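Local coordinates for protein transglutaminase-like enzymes, putative cysteine protease (PDB 3ISR) that is a putative cysteine protease of the transglutaminase-like superfamily, probably acting through a thiol nucleophile on substrates that are not established, at residues F32-L37 against F80-T85; P198-T203 against G224-F229. All coordinates share one frame; numbering follows the deposited sequence.

Contact 1 (F32-L37 against F80-T85); sequences FNVHAL and FSMSYT
Phe32, Val34, His35 and Ala36 lean on Phe80, Met82 and Tyr84 between the two facing antiparallel sheets of the N-terminal domain. Strand 28-32 of the smaller sheet leads into a loop laid over strand 78-96 of the larger one, whose Phe80, Met82 and Tyr84 reach across. Phe32 and Phe80 meet tip to tip at their rims, CZ of Phe32 lying 3.9 Å from CZ of Phe80. Beside them Met82, a selenomethionine, makes a Met-aromatic contact: its chain runs straight as far as SE and then bends (chi3 66°), bringing CE over one face of the Phe32 ring, 3.6 Å from CG of Phe32, while SE stands obliquely near CD2. The same CE also touches both methyls of Val34.

Tyr84 can be followed outward. Its CB packs 4.0 Å from CG2 of Val34. Further out, two edge atoms of the ring each meet a neighbour: CE1 comes 3.4 Å from CD2 of His35, the two rings being inclined at 49°, and CE2 lies 3.6 Å from the carbonyl O of Val34, an atom that is also hydrogen-bonded to Tyr205 OH. Both neighbours lie on the ring face that CA of His35 covers in a CH-pi contact, nearest to CZ. At the tip, the hydroxyl is gripped twice, since it is also hydrogen-bonded to Glu47 OE1 on strand 43-52. Within the contact, and tying the buried loop to the larger sheet by a polar link as well as by packing, Ala36 N donates to Tyr84 OH over 3.1 Å, with a nearly straight N-H...O angle of 166°.

Contact 2 (P198-T203 against G224-F229); sequences PARYFT and GNWIIF
In the four-stranded antiparallel sheet of the transglutaminase-like domain, strands 199-206 and 225-229 are next-but-one neighbours on either side of strand 215-222, and here their side chains meet across that middle strand on one face of the sheet. The two segments run in the same general sense, but the sheet twist leaves 55° between them, and their axes come no closer than 8.7 Å.

Arg200 and Trp226 carry most of the contact. CG of Arg200 stands between the backbone N and the carbonyl carbon (chi1 66°), and from there the chain is extended, so that it runs over the face of the indole. CD lies 3.6 Å from the centroid of the six-membered ring of Trp226, almost on its normal. Farther on, CZ sits 3.6 Å from the centroid of the five-membered ring, a cation-pi contact in which the guanidinium is stacked nearly flat on the indole, the planes only 10° apart. NH1 of Arg200 is 3.3 Å from NE1 of Trp226, but both are donors and no bond forms. NE is paired in a salt bridge with Glu219 OE1 of the middle strand, which would help to offset the charge. At the rim of the indole, CZ3 of Trp226 approaches CA of Ala199 to 3.9 Å near the ring plane.

Two residues along, CD1 of Ile228 is poised over the centre of the Phe202 ring, 3.6 Å from its centroid, a CH-pi contact. Cys217 of strand 215-222 touches both of these side chains. On the other face of the sheet Ala199 and Tyr201 pack on helix 181-194, while strand 240-246 flanks strand 199-206 on its far side, where Arg200 and Phe202 also touch Lys242.

In the fold
Contact 1 joins the two sheets of the N-terminal domain, whereas contact 2 bridges two strands of the transglutaminase-like sheet; they follow one another along the chain. Their centres are 23 Å apart, yet the nearest atoms approach to about 4 Å without touching, so the loop of 32-37 reaches the interface between the domains. There it meets the second domain through Tyr205 on strand 199-206, the strand of contact 2, and through Lys242, whose backbone bonds to Leu37 and which the Arg200 side chain touches. In relatives, the nucleophilic cysteine heads a helix packed on this sheet, consistent with helix 181-194, which lies against the face of strand 199-206 opposite contact 2.

Contact 1 (F32-L37 against F80-T85)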
loop_
_atom_site.group_PDB
_atom_site.type_symbol
_atom_site.label_atom_id
_atom_site.label_comp_id
_atom_site.label_asym_id
_atom_site.label_seq_id
_atom_site.Cartn_x
_atom_site.Cartn_y
_atom_site.Cartn_z
ATOM N N PHE B 32 26.619 5.007 12.235
ATOM C CA PHE B 32 27.025 5.436 10.919
ATOM C C PHE B 32 27.665 4.306 10.127
ATOM O O PHE B 32 28.236 3.380 10.697
ATOM C CB PHE B 32 28.045 6.576 11.029
ATOM C CG PHE B 32 27.477 7.856 11.555
ATOM C CD1 PHE B 32 26.544 8.570 10.821
ATOM C CD2 PHE B 32 27.914 8.369 12.773
ATOM C CE1 PHE B 32 26.034 9.771 11.296
ATOM C CE2 PHE B 32 27.414 9.569 13.255
ATOM C CZ PHE B 32 26.468 10.269 12.516
ATOM N N ASN B 33 27.590 4.408 8.803
ATOM C CA ASN B 33 28.302 3.476 7.949
ATOM C C ASN B 33 29.018 4.223 6.845
ATOM O O ASN B 33 28.457 4.392 5.748
ATOM C CB ASN B 33 27.342 2.450 7.357
ATOM C CG ASN B 33 28.059 1.337 6.645
ATOM O OD1 ASN B 33 29.210 0.981 6.981
ATOM N ND2 ASN B 33 27.396 0.776 5.653
ATOM N N VAL B 34 30.238 4.692 7.153
ATOM C CA VAL B 34 31.020 5.515 6.224
ATOM C C VAL B 34 32.410 4.963 5.879
ATOM O O VAL B 34 32.983 5.342 4.854
ATOM C CB VAL B 34 31.138 7.020 6.697
ATOM C CG1 VAL B 34 29.751 7.631 6.920
ATOM C CG2 VAL B 34 31.990 7.141 7.954
ATOM N N HIS B 35 32.953 4.089 6.733
ATOM C CA HIS B 35 34.253 3.449 6.509
ATOM C C HIS B 35 34.284 2.536 5.285
ATOM O O HIS B 35 33.320 1.792 5.026
ATOM C CB HIS B 35 34.602 2.586 7.710
ATOM C CG HIS B 35 35.063 3.367 8.894
ATOM N ND1 HIS B 35 34.194 4.088 9.685
ATOM C CD2 HIS B 35 36.299 3.553 9.414
ATOM C CE1 HIS B 35 34.881 4.688 10.644
ATOM N NE2 HIS B 35 36.159 4.379 10.500
ATOM N N ALA B 36 35.405 2.543 4.569
ATOM C CA ALA B 36 35.607 1.574 3.498
ATOM C C ALA B 36 35.744 0.193 4.117
ATOM O O ALA B 36 36.252 0.058 5.231
ATOM C CB ALA B 36 36.847 1.914 2.669
ATOM N N LEU B 37 35.245 -0.830 3.426
ATOM C CA LEU B 37 35.350 -2.191 3.929
ATOM C C LEU B 37 36.759 -2.723 3.663
ATOM O O LEU B 37 37.400 -2.315 2.696
ATOM C CB LEU B 37 34.322 -3.095 3.232
ATOM C CG LEU B 37 33.935 -4.407 3.927
ATOM C CD1 LEU B 37 33.276 -4.202 5.298
ATOM C CD2 LEU B 37 33.022 -5.241 3.029
ATOM N N PHE B 80 27.397 18.549 15.895
ATOM C CA PHE B 80 28.719 17.924 15.734
ATOM C C PHE B 80 28.974 17.634 14.261
ATOM O O PHE B 80 28.037 17.564 13.480
ATOM C CB PHE B 80 28.852 16.642 16.571
ATOM C CG PHE B 80 28.065 15.469 16.021
ATOM C CD1 PHE B 80 28.677 14.529 15.192
ATOM C CD2 PHE B 80 26.718 15.314 16.329
ATOM C CE1 PHE B 80 27.968 13.442 14.680
ATOM C CE2 PHE B 80 25.984 14.234 15.805
ATOM C CZ PHE B 80 26.619 13.299 14.981
ATOM N N SER B 81 30.246 17.493 13.901
ATOM C CA SER B 81 30.656 17.098 12.551
ATOM C C SER B 81 31.535 15.865 12.627
ATOM O O SER B 81 32.268 15.669 13.600
ATOM C CB SER B 81 31.443 18.213 11.861
ATOM O OG SER B 81 30.645 19.369 11.742
HETATM N N MSE B 82 31.450 15.029 11.600
HETATM C CA MSE B 82 32.277 13.843 11.512
HETATM C C MSE B 82 32.920 13.837 10.148
HETATM O O MSE B 82 32.236 14.020 9.142
HETATM C CB MSE B 82 31.424 12.585 11.679
HETATM C CG MSE B 82 32.257 11.321 11.672
HETATM SE SE MSE B 82 31.136 9.749 11.896
HETATM C CE MSE B 82 30.149 9.871 10.192
ATOM N N SER B 83 34.228 13.626 10.110
ATOM C CA SER B 83 34.977 13.634 8.860
ATOM C C SER B 83 35.729 12.318 8.702
ATOM O O SER B 83 36.409 11.894 9.633
ATOM C CB SER B 83 35.969 14.802 8.872
ATOM O OG SER B 83 36.832 14.739 7.753
ATOM N N TYR B 84 35.596 11.679 7.536
ATOM C CA TYR B 84 36.283 10.418 7.228
ATOM C C TYR B 84 37.098 10.577 5.959
ATOM O O TYR B 84 36.581 11.055 4.937
ATOM C CB TYR B 84 35.276 9.250 7.069
ATOM C CG TYR B 84 35.923 7.937 6.659
ATOM C CD1 TYR B 84 36.667 7.191 7.569
ATOM C CD2 TYR B 84 35.809 7.453 5.353
ATOM C CE1 TYR B 84 37.279 5.982 7.198
ATOM C CE2 TYR B 84 36.419 6.257 4.973
ATOM C CZ TYR B 84 37.145 5.529 5.903
ATOM O OH TYR B 84 37.733 4.334 5.553
ATOM N N THR B 85 38.367 10.165 6.018
ATOM C CA THR B 85 39.261 10.229 4.867
ATOM C C THR B 85 40.076 8.938 4.769
ATOM O O THR B 85 40.519 8.405 5.789
ATOM C CB THR B 85 40.216 11.458 5.001
ATOM O OG1 THR B 85 39.428 12.644 5.163
ATOM C CG2 THR B 85 41.099 11.614 3.779
#

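Contact 2 (P198-T203 against G224-F229)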
loop_
_atom_site.group_PDB
_atom_site.type_symbol
_atom_site.label_atom_id
_atom_site.label_comp_id
_atom_site.label_asym_id
_atom_site.label_seq_id
_atom_site.Cartn_x
_atom_site.Cartn_y
_atom_site.Cartn_z
ATOM N N PRO B 198 19.966 -14.888 -6.589
ATOM C CA PRO B 198 20.327 -14.189 -5.362
ATOM C C PRO B 198 20.861 -12.795 -5.664
ATOM O O PRO B 198 21.581 -12.608 -6.641
ATOM C CB PRO B 198 21.416 -15.074 -4.728
ATOM C CG PRO B 198 21.311 -16.415 -5.446
ATOM C CD PRO B 198 20.784 -16.090 -6.823
ATOM N N ALA B 199 20.482 -11.810 -4.854
ATOM C CA ALA B 199 20.958 -10.437 -5.102
ATOM C C ALA B 199 21.122 -9.705 -3.796
ATOM O O ALA B 199 20.407 -9.994 -2.838
ATOM C CB ALA B 199 19.994 -9.693 -6.003
ATOM N N ARG B 200 22.068 -8.763 -3.745
ATOM C CA ARG B 200 22.294 -8.039 -2.516
ATOM C C ARG B 200 22.571 -6.555 -2.806
ATOM O O ARG B 200 22.918 -6.176 -3.924
ATOM C CB ARG B 200 23.449 -8.664 -1.717
ATOM C CG ARG B 200 24.834 -8.539 -2.429
ATOM C CD ARG B 200 25.931 -9.284 -1.668
ATOM N NE ARG B 200 27.246 -8.925 -2.198
ATOM C CZ ARG B 200 28.386 -9.515 -1.862
ATOM N NH1 ARG B 200 28.407 -10.516 -0.983
ATOM N NH2 ARG B 200 29.524 -9.094 -2.404
ATOM N N TYR B 201 22.423 -5.752 -1.772
ATOM C CA TYR B 201 22.596 -4.314 -1.844
ATOM C C TYR B 201 24.076 -3.951 -1.651
ATOM O O TYR B 201 24.756 -4.536 -0.806
ATOM C CB TYR B 201 21.750 -3.746 -0.715
ATOM C CG TYR B 201 21.585 -2.252 -0.646
ATOM C CD1 TYR B 201 20.725 -1.593 -1.519
ATOM C CD2 TYR B 201 22.212 -1.516 0.364
ATOM C CE1 TYR B 201 20.517 -0.217 -1.419
ATOM C CE2 TYR B 201 22.023 -0.133 0.468
ATOM C CZ TYR B 201 21.170 0.496 -0.441
ATOM O OH TYR B 201 20.941 1.846 -0.369
ATOM N N PHE B 202 24.554 -2.980 -2.431
ATOM C CA PHE B 202 25.960 -2.546 -2.400
ATOM C C PHE B 202 25.982 -1.024 -2.208
ATOM O O PHE B 202 25.313 -0.301 -2.938
ATOM C CB PHE B 202 26.623 -2.949 -3.734
ATOM C CG PHE B 202 28.075 -2.472 -3.905
ATOM C CD1 PHE B 202 29.123 -3.377 -3.865
ATOM C CD2 PHE B 202 28.364 -1.136 -4.139
ATOM C CE1 PHE B 202 30.464 -2.951 -4.041
ATOM C CE2 PHE B 202 29.698 -0.694 -4.319
ATOM C CZ PHE B 202 30.740 -1.622 -4.269
ATOM N N THR B 203 26.731 -0.546 -1.221
ATOM C CA THR B 203 26.958 0.904 -1.077
ATOM C C THR B 203 28.434 1.206 -1.233
ATOM O O THR B 203 29.270 0.394 -0.858
ATOM C CB THR B 203 26.472 1.454 0.261
ATOM O OG1 THR B 203 27.129 0.768 1.346
ATOM C CG2 THR B 203 24.963 1.235 0.386
ATOM N N GLY B 224 28.575 -18.407 -9.581
ATOM C CA GLY B 224 29.517 -18.507 -8.469
ATOM C C GLY B 224 30.212 -17.206 -8.076
ATOM O O GLY B 224 31.062 -17.196 -7.187
ATOM N N ASN B 225 29.825 -16.109 -8.716
ATOM C CA ASN B 225 30.426 -14.814 -8.449
ATOM C C ASN B 225 29.377 -13.757 -8.238
ATOM O O ASN B 225 28.370 -13.761 -8.932
ATOM C CB ASN B 225 31.295 -14.385 -9.631
ATOM C CG ASN B 225 32.444 -15.343 -9.876
ATOM O OD1 ASN B 225 32.521 -15.976 -10.925
ATOM N ND2 ASN B 225 33.335 -15.464 -8.903
ATOM N N TRP B 226 29.645 -12.817 -7.332
ATOM C CA TRP B 226 28.790 -11.632 -7.189
ATOM C C TRP B 226 29.160 -10.650 -8.306
ATOM O O TRP B 226 30.311 -10.194 -8.379
ATOM C CB TRP B 226 28.986 -10.988 -5.812
ATOM C CG TRP B 226 28.404 -11.778 -4.721
ATOM C CD1 TRP B 226 29.073 -12.571 -3.830
ATOM C CD2 TRP B 226 27.004 -11.892 -4.398
ATOM N NE1 TRP B 226 28.172 -13.168 -2.963
ATOM C CE2 TRP B 226 26.901 -12.765 -3.293
ATOM C CE3 TRP B 226 25.835 -11.331 -4.935
ATOM C CZ2 TRP B 226 25.664 -13.088 -2.695
ATOM C CZ3 TRP B 226 24.590 -11.664 -4.345
ATOM C CH2 TRP B 226 24.524 -12.535 -3.244
ATOM N N ILE B 227 28.211 -10.380 -9.202
ATOM C CA ILE B 227 28.454 -9.527 -10.344
ATOM C C ILE B 227 27.730 -8.217 -10.066
ATOM O O ILE B 227 26.543 -8.233 -9.752
ATOM C CB ILE B 227 27.888 -10.129 -11.646
ATOM C CG1 ILE B 227 28.438 -11.553 -11.918
ATOM C CG2 ILE B 227 28.154 -9.192 -12.841
ATOM C CD1 ILE B 227 29.982 -11.662 -12.053
ATOM N N ILE B 228 28.435 -7.103 -10.223
ATOM C CA ILE B 228 27.871 -5.793 -9.921
ATOM C C ILE B 228 27.057 -5.188 -11.065
ATOM O O ILE B 228 27.409 -5.327 -12.244
ATOM C CB ILE B 228 28.974 -4.812 -9.436
ATOM C CG1 ILE B 228 28.314 -3.611 -8.726
ATOM C CG2 ILE B 228 29.894 -4.383 -10.579
ATOM C CD1 ILE B 228 29.124 -3.069 -7.563
ATOM N N PHE B 229 25.966 -4.504 -10.716
ATOM C CA PHE B 229 25.072 -3.877 -11.703
ATOM C C PHE B 229 24.600 -2.542 -11.153
ATOM O O PHE B 229 24.440 -2.399 -9.950
ATOM C CB PHE B 229 23.831 -4.733 -11.945
ATOM C CG PHE B 229 24.111 -6.023 -12.657
ATOM C CD1 PHE B 229 24.005 -6.104 -14.040
ATOM C CD2 PHE B 229 24.476 -7.160 -11.938
ATOM C CE1 PHE B 229 24.269 -7.317 -14.711
ATOM C CE2 PHE B 229 24.755 -8.370 -12.593
ATOM C CZ PHE B 229 24.649 -8.447 -13.979
#